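Local coordinates for protein prolyl-tRNA synthetase (Giardia lamblia ATCC 50803, PDB 3IAL) that probably charges tRNA(Pro) with L-proline in an ATP-dependent reaction, as a class II aminoacyl-tRNA synthetase, and is seen here with prolyl-adenylate bound, at residues S86-E91 / S123-Y128; D253-Y256 / E262-H265; S92-G97 / Q246-T251. All coordinates share one frame; numbering follows the deposited sequence.

Contact 1 of 3, residues S86-E91 / S123-Y128; sequences SFLKKE and SETAIY. With PR8 (5'-O-[(R)-hydroxy{[(2S)-pyrrolidin-2-ylcarbonyl]oxy}phosphoryl]adenosine), chain H.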
loop_
_atom_site.group_PDB
_atom_site.type_symbol
_atom_site.label_atom_id
_atom_site.label_comp_id
_atom_site.label_asym_id
_atom_site.label_seq_id
_atom_site.Cartn_x
_atom_site.Cartn_y
_atom_site.Cartn_z
ATOM N N SER B 86 -12.272 -0.771 25.667
ATOM C CA SER B 86 -11.563 -0.174 26.801
ATOM C C SER B 86 -10.461 0.812 26.383
ATOM O O SER B 86 -10.214 1.792 27.084
ATOM C CB SER B 86 -10.989 -1.265 27.700
ATOM O OG SER B 86 -10.217 -2.171 26.943
ATOM N N PHE B 87 -9.801 0.553 25.254
ATOM C CA PHE B 87 -8.845 1.508 24.680
ATOM C C PHE B 87 -9.547 2.810 24.286
ATOM O O PHE B 87 -9.143 3.908 24.680
ATOM C CB PHE B 87 -8.181 0.921 23.427
ATOM C CG PHE B 87 -6.974 0.060 23.700
ATOM C CD1 PHE B 87 -6.750 -0.517 24.947
ATOM C CD2 PHE B 87 -6.071 -0.193 22.679
ATOM C CE1 PHE B 87 -5.645 -1.307 25.168
ATOM C CE2 PHE B 87 -4.952 -0.994 22.898
ATOM C CZ PHE B 87 -4.739 -1.546 24.136
ATOM N N LEU B 88 -10.610 2.655 23.507
ATOM C CA LEU B 88 -11.280 3.768 22.840
ATOM C C LEU B 88 -11.939 4.739 23.820
ATOM O O LEU B 88 -12.060 5.928 23.522
ATOM C CB LEU B 88 -12.322 3.220 21.857
ATOM C CG LEU B 88 -12.913 4.169 20.824
ATOM C CD1 LEU B 88 -11.882 4.535 19.767
ATOM C CD2 LEU B 88 -14.150 3.531 20.191
ATOM N N LYS B 89 -12.349 4.230 24.983
ATOM C CA LYS B 89 -13.034 5.040 25.999
ATOM C C LYS B 89 -12.098 5.740 27.010
ATOM O O LYS B 89 -12.573 6.496 27.860
ATOM C CB LYS B 89 -14.041 4.169 26.761
ATOM C CG LYS B 89 -13.408 3.251 27.809
ATOM C CD LYS B 89 -14.429 2.320 28.448
ATOM C CE LYS B 89 -13.816 1.574 29.625
ATOM N NZ LYS B 89 -14.707 0.507 30.147
ATOM N N LYS B 90 -10.792 5.480 26.939
ATOM C CA LYS B 90 -9.835 6.048 27.903
ATOM C C LYS B 90 -9.849 7.589 27.942
ATOM O O LYS B 90 -9.941 8.171 29.022
ATOM C CB LYS B 90 -8.409 5.555 27.614
ATOM C CG LYS B 90 -8.011 4.247 28.303
ATOM C CD LYS B 90 -7.157 4.483 29.551
ATOM C CE LYS B 90 -6.226 3.301 29.846
ATOM N NZ LYS B 90 -6.959 2.032 30.175
ATOM N N GLU B 91 -9.761 8.240 26.778
ATOM C CA GLU B 91 -9.671 9.711 26.711
ATOM C C GLU B 91 -11.051 10.312 26.470
ATOM O O GLU B 91 -11.660 10.081 25.426
ATOM C CB GLU B 91 -8.703 10.154 25.603
ATOM C CG GLU B 91 -7.889 11.430 25.913
ATOM C CD GLU B 91 -8.718 12.711 26.018
ATOM O OE1 GLU B 91 -9.726 12.869 25.291
ATOM O OE2 GLU B 91 -8.339 13.579 26.833
ATOM N N SER B 123 -6.853 6.450 14.813
ATOM C CA SER B 123 -6.139 5.428 15.572
ATOM C C SER B 123 -5.400 5.866 16.846
ATOM O O SER B 123 -4.687 5.062 17.437
ATOM C CB SER B 123 -5.198 4.661 14.639
ATOM O OG SER B 123 -5.898 4.236 13.481
ATOM N N GLU B 124 -5.596 7.106 17.294
ATOM C CA GLU B 124 -4.912 7.598 18.502
ATOM C C GLU B 124 -4.957 6.608 19.665
ATOM O O GLU B 124 -3.917 6.274 20.224
ATOM C CB GLU B 124 -5.473 8.946 18.974
ATOM C CG GLU B 124 -4.995 10.141 18.154
ATOM C CD GLU B 124 -5.718 10.302 16.822
ATOM O OE1 GLU B 124 -6.707 9.580 16.563
ATOM O OE2 GLU B 124 -5.289 11.160 16.031
ATOM N N THR B 125 -6.149 6.139 20.023
ATOM C CA THR B 125 -6.309 5.355 21.254
ATOM C C THR B 125 -5.545 4.033 21.189
ATOM O O THR B 125 -4.961 3.595 22.182
ATOM C CB THR B 125 -7.801 5.108 21.594
ATOM O OG1 THR B 125 -8.452 4.442 20.505
ATOM C CG2 THR B 125 -8.520 6.422 21.872
ATOM N N ALA B 126 -5.521 3.430 20.005
ATOM C CA ALA B 126 -4.811 2.175 19.765
ATOM C C ALA B 126 -3.303 2.395 19.713
ATOM O O ALA B 126 -2.544 1.671 20.349
ATOM C CB ALA B 126 -5.308 1.528 18.471
ATOM N N ILE B 127 -2.869 3.413 18.975
ATOM C CA ILE B 127 -1.449 3.675 18.813
ATOM C C ILE B 127 -0.782 4.134 20.113
ATOM O O ILE B 127 0.314 3.681 20.430
ATOM C CB ILE B 127 -1.178 4.692 17.681
ATOM C CG1 ILE B 127 -1.473 4.040 16.329
ATOM C CG2 ILE B 127 0.281 5.175 17.724
ATOM C CD1 ILE B 127 -1.649 5.007 15.196
ATOM N N TYR B 128 -1.440 5.013 20.870
ATOM C CA TYR B 128 -0.836 5.539 22.096
ATOM C C TYR B 128 -0.834 4.500 23.234
ATOM O O TYR B 128 0.052 4.522 24.078
ATOM C CB TYR B 128 -1.476 6.872 22.508
ATOM C CG TYR B 128 -1.511 7.898 21.378
ATOM C CD1 TYR B 128 -0.606 7.834 20.308
ATOM C CD2 TYR B 128 -2.448 8.934 21.377
ATOM C CE1 TYR B 128 -0.648 8.761 19.270
ATOM C CE2 TYR B 128 -2.492 9.863 20.346
ATOM C CZ TYR B 128 -1.590 9.770 19.294
ATOM O OH TYR B 128 -1.621 10.673 18.260
HETATM C C PR8 H . -7.211 13.374 12.305
HETATM N N PR8 H . -6.135 11.570 13.500
HETATM O O PR8 H . -8.127 12.562 12.156
HETATM P P PR8 H . -8.483 15.017 10.941
HETATM N N1 PR8 H . -14.347 11.404 4.091
HETATM C C2 PR8 H . -13.179 11.622 3.497
HETATM N N3 PR8 H . -12.154 12.193 4.135
HETATM C C4 PR8 H . -12.260 12.574 5.406
HETATM C C5 PR8 H . -13.472 12.370 6.059
HETATM C C6 PR8 H . -14.525 11.769 5.375
HETATM N N6 PR8 H . -15.690 11.558 5.989
HETATM N N7 PR8 H . -13.337 12.825 7.298
HETATM C C8 PR8 H . -12.096 13.299 7.429
HETATM N N9 PR8 H . -11.431 13.157 6.274
HETATM C CA PR8 H . -5.941 12.959 13.047
HETATM C CB PR8 H . -4.779 12.947 12.068
HETATM C CD PR8 H . -4.958 10.809 13.093
HETATM C CG PR8 H . -4.561 11.459 11.761
HETATM C "C1'" PR8 H . -10.013 13.582 6.047
HETATM O O10 PR8 H . -7.218 14.667 11.882
HETATM O O1P PR8 H . -9.764 15.101 11.688
HETATM C "C2'" PR8 H . -9.843 15.121 6.070
HETATM O "O2'" PR8 H . -8.922 15.527 5.046
HETATM O O2P PR8 H . -8.124 16.434 10.275
HETATM C "C3'" PR8 H . -9.175 15.364 7.402
HETATM O "O3'" PR8 H . -8.441 16.591 7.374
HETATM C "C4'" PR8 H . -8.227 14.179 7.370
HETATM O "O4'" PR8 H . -9.147 13.093 7.121
HETATM C "C5'" PR8 H . -7.527 14.066 8.706
HETATM O "O5'" PR8 H . -8.478 13.941 9.746
#
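Leu88 and Thr125 bring the two backbones closest, their CA atoms 5.5 Å apart. Residues 86-88 lie in the short helix 85-88. Residues 124-128 are the first turn of helix 124-134, with Ser123 at its N-cap position. Thr125 fills the gap between them. Its CB lies 3.6 Å from Phe87 O, and its CG2 sits near both Phe87 O and Leu88 O. Its OG1 stands between the backbone N and the carbonyl carbon (chi1 57°), on the side of Leu88, where the CD1 branch of that leucine comes to 3.5 Å from OG1. The Phe87 ring reaches the helix obliquely, with CD2 4.0 Å from Ala126 CA. All this is van der Waals contact. One residue before Thr125, Glu124 turns to the prolyl-adenylate. Its OE2 is 2.7 Å from the pyrrolidine N of the ligand. Its OE1 is held by Thr122 OG1, which also bonds the ligand, so the carboxylate is fixed from its second oxygen. Phe87 packs on Pro43, and Ala126 on Tyr42, of the second subunit. Beyond the contact, Leu88 and Thr125 both pack on helix 92-98, and Glu124 touches helix 247-251 and strand 263-274.

Contact 2 of 3, residues D253-Y256 / E262-H265; sequences DILY and ESVH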
loop_
_atom_site.group_PDB
_atom_site.type_symbol
_atom_site.label_atom_id
_atom_site.label_comp_id
_atom_site.label_asym_id
_atom_site.label_seq_id
_atom_site.Cartn_x
_atom_site.Cartn_y
_atom_site.Cartn_z
ATOM N N ASP B 253 -0.821 6.727 29.867
ATOM C CA ASP B 253 0.350 6.433 30.694
ATOM C C ASP B 253 1.613 6.228 29.860
ATOM O O ASP B 253 2.295 5.204 29.981
ATOM C CB ASP B 253 0.092 5.208 31.585
ATOM C CG ASP B 253 -0.963 5.464 32.639
ATOM O OD1 ASP B 253 -1.866 6.299 32.403
ATOM O OD2 ASP B 253 -0.884 4.817 33.708
ATOM N N ILE B 254 1.892 7.198 28.992
ATOM C CA ILE B 254 3.134 7.240 28.255
ATOM C C ILE B 254 4.113 8.095 29.037
ATOM O O ILE B 254 3.932 9.310 29.176
ATOM C CB ILE B 254 2.989 7.837 26.838
ATOM C CG1 ILE B 254 1.869 7.143 26.057
ATOM C CG2 ILE B 254 4.318 7.702 26.101
ATOM C CD1 ILE B 254 1.661 7.698 24.682
ATOM N N LEU B 255 5.155 7.450 29.538
ATOM C CA LEU B 255 6.150 8.109 30.347
ATOM C C LEU B 255 7.528 7.643 29.909
ATOM O O LEU B 255 7.710 6.482 29.557
ATOM C CB LEU B 255 5.927 7.772 31.828
ATOM C CG LEU B 255 4.761 8.466 32.544
ATOM C CD1 LEU B 255 4.540 7.816 33.911
ATOM C CD2 LEU B 255 5.024 9.967 32.703
ATOM N N TYR B 256 8.485 8.561 29.906
ATOM C CA TYR B 256 9.872 8.219 29.642
ATOM C C TYR B 256 10.771 8.806 30.721
ATOM O O TYR B 256 10.504 9.891 31.249
ATOM C CB TYR B 256 10.312 8.690 28.246
ATOM C CG TYR B 256 10.534 10.184 28.078
ATOM C CD1 TYR B 256 11.803 10.744 28.246
ATOM C CD2 TYR B 256 9.490 11.031 27.699
ATOM C CE1 TYR B 256 12.022 12.103 28.070
ATOM C CE2 TYR B 256 9.703 12.408 27.525
ATOM C CZ TYR B 256 10.971 12.934 27.719
ATOM O OH TYR B 256 11.202 14.283 27.553
ATOM N N GLU B 262 14.228 11.748 35.563
ATOM C CA GLU B 262 12.898 12.234 35.870
ATOM C C GLU B 262 11.942 11.568 34.895
ATOM O O GLU B 262 12.243 11.447 33.716
ATOM C CB GLU B 262 12.813 13.747 35.703
ATOM C CG GLU B 262 13.905 14.531 36.430
ATOM C CD GLU B 262 13.782 16.028 36.216
ATOM O OE1 GLU B 262 13.653 16.463 35.043
ATOM O OE2 GLU B 262 13.816 16.766 37.226
ATOM N N SER B 263 10.795 11.144 35.402
ATOM C CA SER B 263 9.757 10.520 34.607
ATOM C C SER B 263 8.906 11.636 33.988
ATOM O O SER B 263 8.353 12.463 34.714
ATOM C CB SER B 263 8.917 9.606 35.507
ATOM O OG SER B 263 8.387 8.517 34.789
ATOM N N VAL B 264 8.820 11.662 32.658
ATOM C CA VAL B 264 8.209 12.773 31.922
ATOM C C VAL B 264 7.171 12.298 30.897
ATOM O O VAL B 264 7.341 11.258 30.253
ATOM C CB VAL B 264 9.284 13.602 31.158
ATOM C CG1 VAL B 264 8.654 14.828 30.479
ATOM C CG2 VAL B 264 10.409 14.033 32.091
ATOM N N HIS B 265 6.103 13.075 30.749
ATOM C CA HIS B 265 5.097 12.821 29.728
ATOM C C HIS B 265 5.581 13.431 28.422
ATOM O O HIS B 265 5.774 14.643 28.354
ATOM C CB HIS B 265 3.754 13.443 30.102
ATOM C CG HIS B 265 2.967 12.642 31.089
ATOM N ND1 HIS B 265 2.705 11.300 30.916
ATOM C CD2 HIS B 265 2.366 12.997 32.249
ATOM C CE1 HIS B 265 1.990 10.859 31.936
ATOM N NE2 HIS B 265 1.768 11.870 32.757
#
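Tyr256 and Val264 form an antiparallel hydrogen-bonded pair, at the centre of the tight part of this contact. Tyr256 N gives a bond of 3.0 Å to Val264 O that lies in the carbonyl plane. Val264 N returns one of 2.8 Å to Tyr256 O. The two side chains lie side by side and point the same way. With chi1 at 74°, the Tyr256 ring leans over the partner strand and takes Val264 CB over one face, with Val264 CB 3.8 Å from Tyr256 CE2. Beyond the ring, Tyr256 OH is bonded to Ala178 O, and Val135, Tyr138 and Leu141 pack around the tyrosine.

The close packing continues at His265, whose ND1 donates to Ile254 O at 2.9 Å. The oxygen lies close to the plane of the imidazole, but the donor sits above the carbonyl plane. Leu255 CD2 lies over one face of the same ring in a CH-pi contact, 3.4 Å from its centroid. The histidine is thus held at its edge and over a face.

The solvent side is looser. Ser263 and Glu262 are exposed there, and Ser263 OG merely touches Leu255 CB at 3.9 Å.

Asp253, with positive phi, is the C-prime residue of a Schellman motif that ends helix 247-251. The chain then enters a short beta hairpin, in which strand 256-257 pairs with the start of strand 263-274 in the class II synthetase core.

Contact 3 of 3, residues S92-G97 / Q246-T251; sequences SDHIKG and QRFSST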
loop_
_atom_site.group_PDB
_atom_site.type_symbol
_atom_site.label_atom_id
_atom_site.label_comp_id
_atom_site.label_asym_id
_atom_site.label_seq_id
_atom_site.Cartn_x
_atom_site.Cartn_y
_atom_site.Cartn_z
ATOM N N SER B 92 -11.516 11.110 27.428
ATOM C CA SER B 92 -12.897 11.607 27.450
ATOM C C SER B 92 -13.265 12.481 26.249
ATOM O O SER B 92 -14.207 12.177 25.519
ATOM C CB SER B 92 -13.153 12.390 28.740
ATOM O OG SER B 92 -14.486 12.877 28.784
ATOM N N ASP B 93 -12.536 13.574 26.056
ATOM C CA ASP B 93 -12.852 14.505 24.975
ATOM C C ASP B 93 -12.708 13.864 23.588
ATOM O O ASP B 93 -13.468 14.183 22.679
ATOM C CB ASP B 93 -12.006 15.781 25.095
ATOM C CG ASP B 93 -12.434 16.663 26.273
ATOM O OD1 ASP B 93 -13.531 16.439 26.839
ATOM O OD2 ASP B 93 -11.672 17.587 26.634
ATOM N N HIS B 94 -11.759 12.945 23.440
ATOM C CA HIS B 94 -11.574 12.221 22.181
ATOM C C HIS B 94 -12.762 11.295 21.878
ATOM O O HIS B 94 -13.265 11.279 20.752
ATOM C CB HIS B 94 -10.270 11.424 22.220
ATOM C CG HIS B 94 -9.907 10.781 20.918
ATOM N ND1 HIS B 94 -9.464 11.500 19.828
ATOM C CD2 HIS B 94 -9.911 9.481 20.534
ATOM C CE1 HIS B 94 -9.208 10.670 18.830
ATOM N NE2 HIS B 94 -9.471 9.439 19.232
ATOM N N ILE B 95 -13.217 10.539 22.880
ATOM C CA ILE B 95 -14.321 9.591 22.672
ATOM C C ILE B 95 -15.673 10.281 22.448
ATOM O O ILE B 95 -16.454 9.832 21.610
ATOM C CB ILE B 95 -14.438 8.537 23.818
ATOM C CG1 ILE B 95 -15.510 7.490 23.484
ATOM C CG2 ILE B 95 -14.754 9.199 25.159
ATOM C CD1 ILE B 95 -15.384 6.895 22.095
ATOM N N LYS B 96 -15.953 11.363 23.172
ATOM C CA LYS B 96 -17.190 12.128 22.934
ATOM C C LYS B 96 -17.241 12.681 21.509
ATOM O O LYS B 96 -18.323 12.801 20.919
ATOM C CB LYS B 96 -17.345 13.284 23.928
ATOM C CG LYS B 96 -17.502 12.876 25.390
ATOM C CD LYS B 96 -18.588 11.824 25.621
ATOM C CE LYS B 96 -18.667 11.429 27.091
ATOM N NZ LYS B 96 -17.340 11.002 27.639
ATOM N N GLY B 97 -16.070 13.018 20.967
ATOM C CA GLY B 97 -15.967 13.501 19.597
ATOM C C GLY B 97 -16.271 12.436 18.556
ATOM O O GLY B 97 -16.735 12.755 17.464
ATOM N N GLN B 246 0.323 16.932 25.940
ATOM C CA GLN B 246 0.629 15.812 26.824
ATOM C C GLN B 246 -0.628 15.085 27.306
ATOM O O GLN B 246 -0.529 14.125 28.070
ATOM C CB GLN B 246 1.437 16.317 28.018
ATOM C CG GLN B 246 2.856 16.697 27.661
ATOM C CD GLN B 246 3.532 17.524 28.741
ATOM O OE1 GLN B 246 3.023 18.570 29.145
ATOM N NE2 GLN B 246 4.701 17.068 29.198
ATOM N N ARG B 247 -1.797 15.518 26.837
ATOM C CA ARG B 247 -3.086 14.991 27.306
ATOM C C ARG B 247 -3.228 13.485 27.135
ATOM O O ARG B 247 -3.589 12.777 28.081
ATOM C CB ARG B 247 -4.252 15.698 26.594
ATOM C CG ARG B 247 -4.572 17.082 27.150
ATOM C CD ARG B 247 -5.354 17.955 26.154
ATOM N NE ARG B 247 -6.684 17.426 25.835
ATOM C CZ ARG B 247 -7.748 17.484 26.638
ATOM N NH1 ARG B 247 -8.903 16.971 26.227
ATOM N NH2 ARG B 247 -7.674 18.034 27.851
ATOM N N PHE B 248 -2.954 13.002 25.927
ATOM C CA PHE B 248 -3.028 11.571 25.625
ATOM C C PHE B 248 -1.947 10.768 26.359
ATOM O O PHE B 248 -2.176 9.617 26.742
ATOM C CB PHE B 248 -2.922 11.325 24.114
ATOM C CG PHE B 248 -4.216 11.517 23.361
ATOM C CD1 PHE B 248 -5.116 10.472 23.227
ATOM C CD2 PHE B 248 -4.519 12.726 22.768
ATOM C CE1 PHE B 248 -6.297 10.630 22.526
ATOM C CE2 PHE B 248 -5.690 12.896 22.066
ATOM C CZ PHE B 248 -6.578 11.846 21.934
ATOM N N SER B 249 -0.775 11.371 26.558
ATOM C CA SER B 249 0.318 10.716 27.272
ATOM C C SER B 249 -0.046 10.442 28.726
ATOM O O SER B 249 0.335 9.410 29.294
ATOM C CB SER B 249 1.586 11.571 27.224
ATOM O OG SER B 249 1.998 11.809 25.895
ATOM N N SER B 250 -0.765 11.376 29.337
ATOM C CA SER B 250 -1.270 11.174 30.698
ATOM C C SER B 250 -2.364 10.113 30.712
ATOM O O SER B 250 -2.368 9.231 31.557
ATOM C CB SER B 250 -1.823 12.476 31.271
ATOM O OG SER B 250 -2.255 12.275 32.606
ATOM N N THR B 251 -3.290 10.198 29.762
ATOM C CA THR B 251 -4.415 9.264 29.710
ATOM C C THR B 251 -3.935 7.840 29.445
ATOM O O THR B 251 -4.384 6.908 30.095
ATOM C CB THR B 251 -5.442 9.678 28.637
ATOM O OG1 THR B 251 -5.843 11.034 28.862
ATOM C CG2 THR B 251 -6.671 8.772 28.676
#
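Asp93 and Arg247 make the ionic part of this contact. Arg247 NH1 bonds Asp93 OD2 at 2.9 Å in a salt bridge. The bond is far from straight, with an N-H...O angle of 136°. NH1 comes from the anti side of OD2 and lies out of the carboxylate plane, although the two flat groups are turned only 24° apart. The bend of the arginine chain at chi3 turns the guanidinium toward the aspartate. Arg247 NE is bonded to Gly219 O, which gives the group a second anchor, and Glu91 OE2 adds a long, weak ion pair to NH1.

The aromatic part is an edge-to-face pair. Phe248 directs its CZ and CE1 edge at one face of the His94 ring, with centroids 5.2 Å apart. CZ is 3.6 Å from both His94 ND1 and CG. His94 CG is anti to the backbone N (chi1 -173°), which carries the imidazole out toward the phenylalanine. Its ND1 is bonded to Pro218 O, so the ring is also held by a polar contact.

Within helix 247-251, Arg247 O accepts from Thr251 N and Thr251 OG1. They approach from opposite faces of the carbonyl plane.

The chemistry is divided. Asp93 is exposed and Arg247 partly so, while His94 and Phe248 are buried. The side chain of His94 is about 6 Å from the prolyl-adenylate and touches Glu124 and Thr122, so the aromatic pair belongs to the packing behind the proline end of the pocket.

From the N terminus, residues 86-91 run straight on into 92-97. Contact 1 closes first, when the chain returns at 123-128 after helix 92-98 and strands 103-108 and 111-119. Contact 3 closes much later, at 246-251, after the long excursion through the core strands. Contacts 1 and 3 therefore cross in the chain, and their centres are 8 Å apart. Contact 2 follows in series and closes a short loop between 253-256 and 262-265. It adjoins contact 3 through helix 247-251: Ile254 N probably bonds Ser249 O, and Gln246 NE2 probably bonds His265 O. Ile254 also packs on Tyr128 of contact 1. Together they tie helices 85-88, 92-98, 124-134 and 247-251 to strand 263-274.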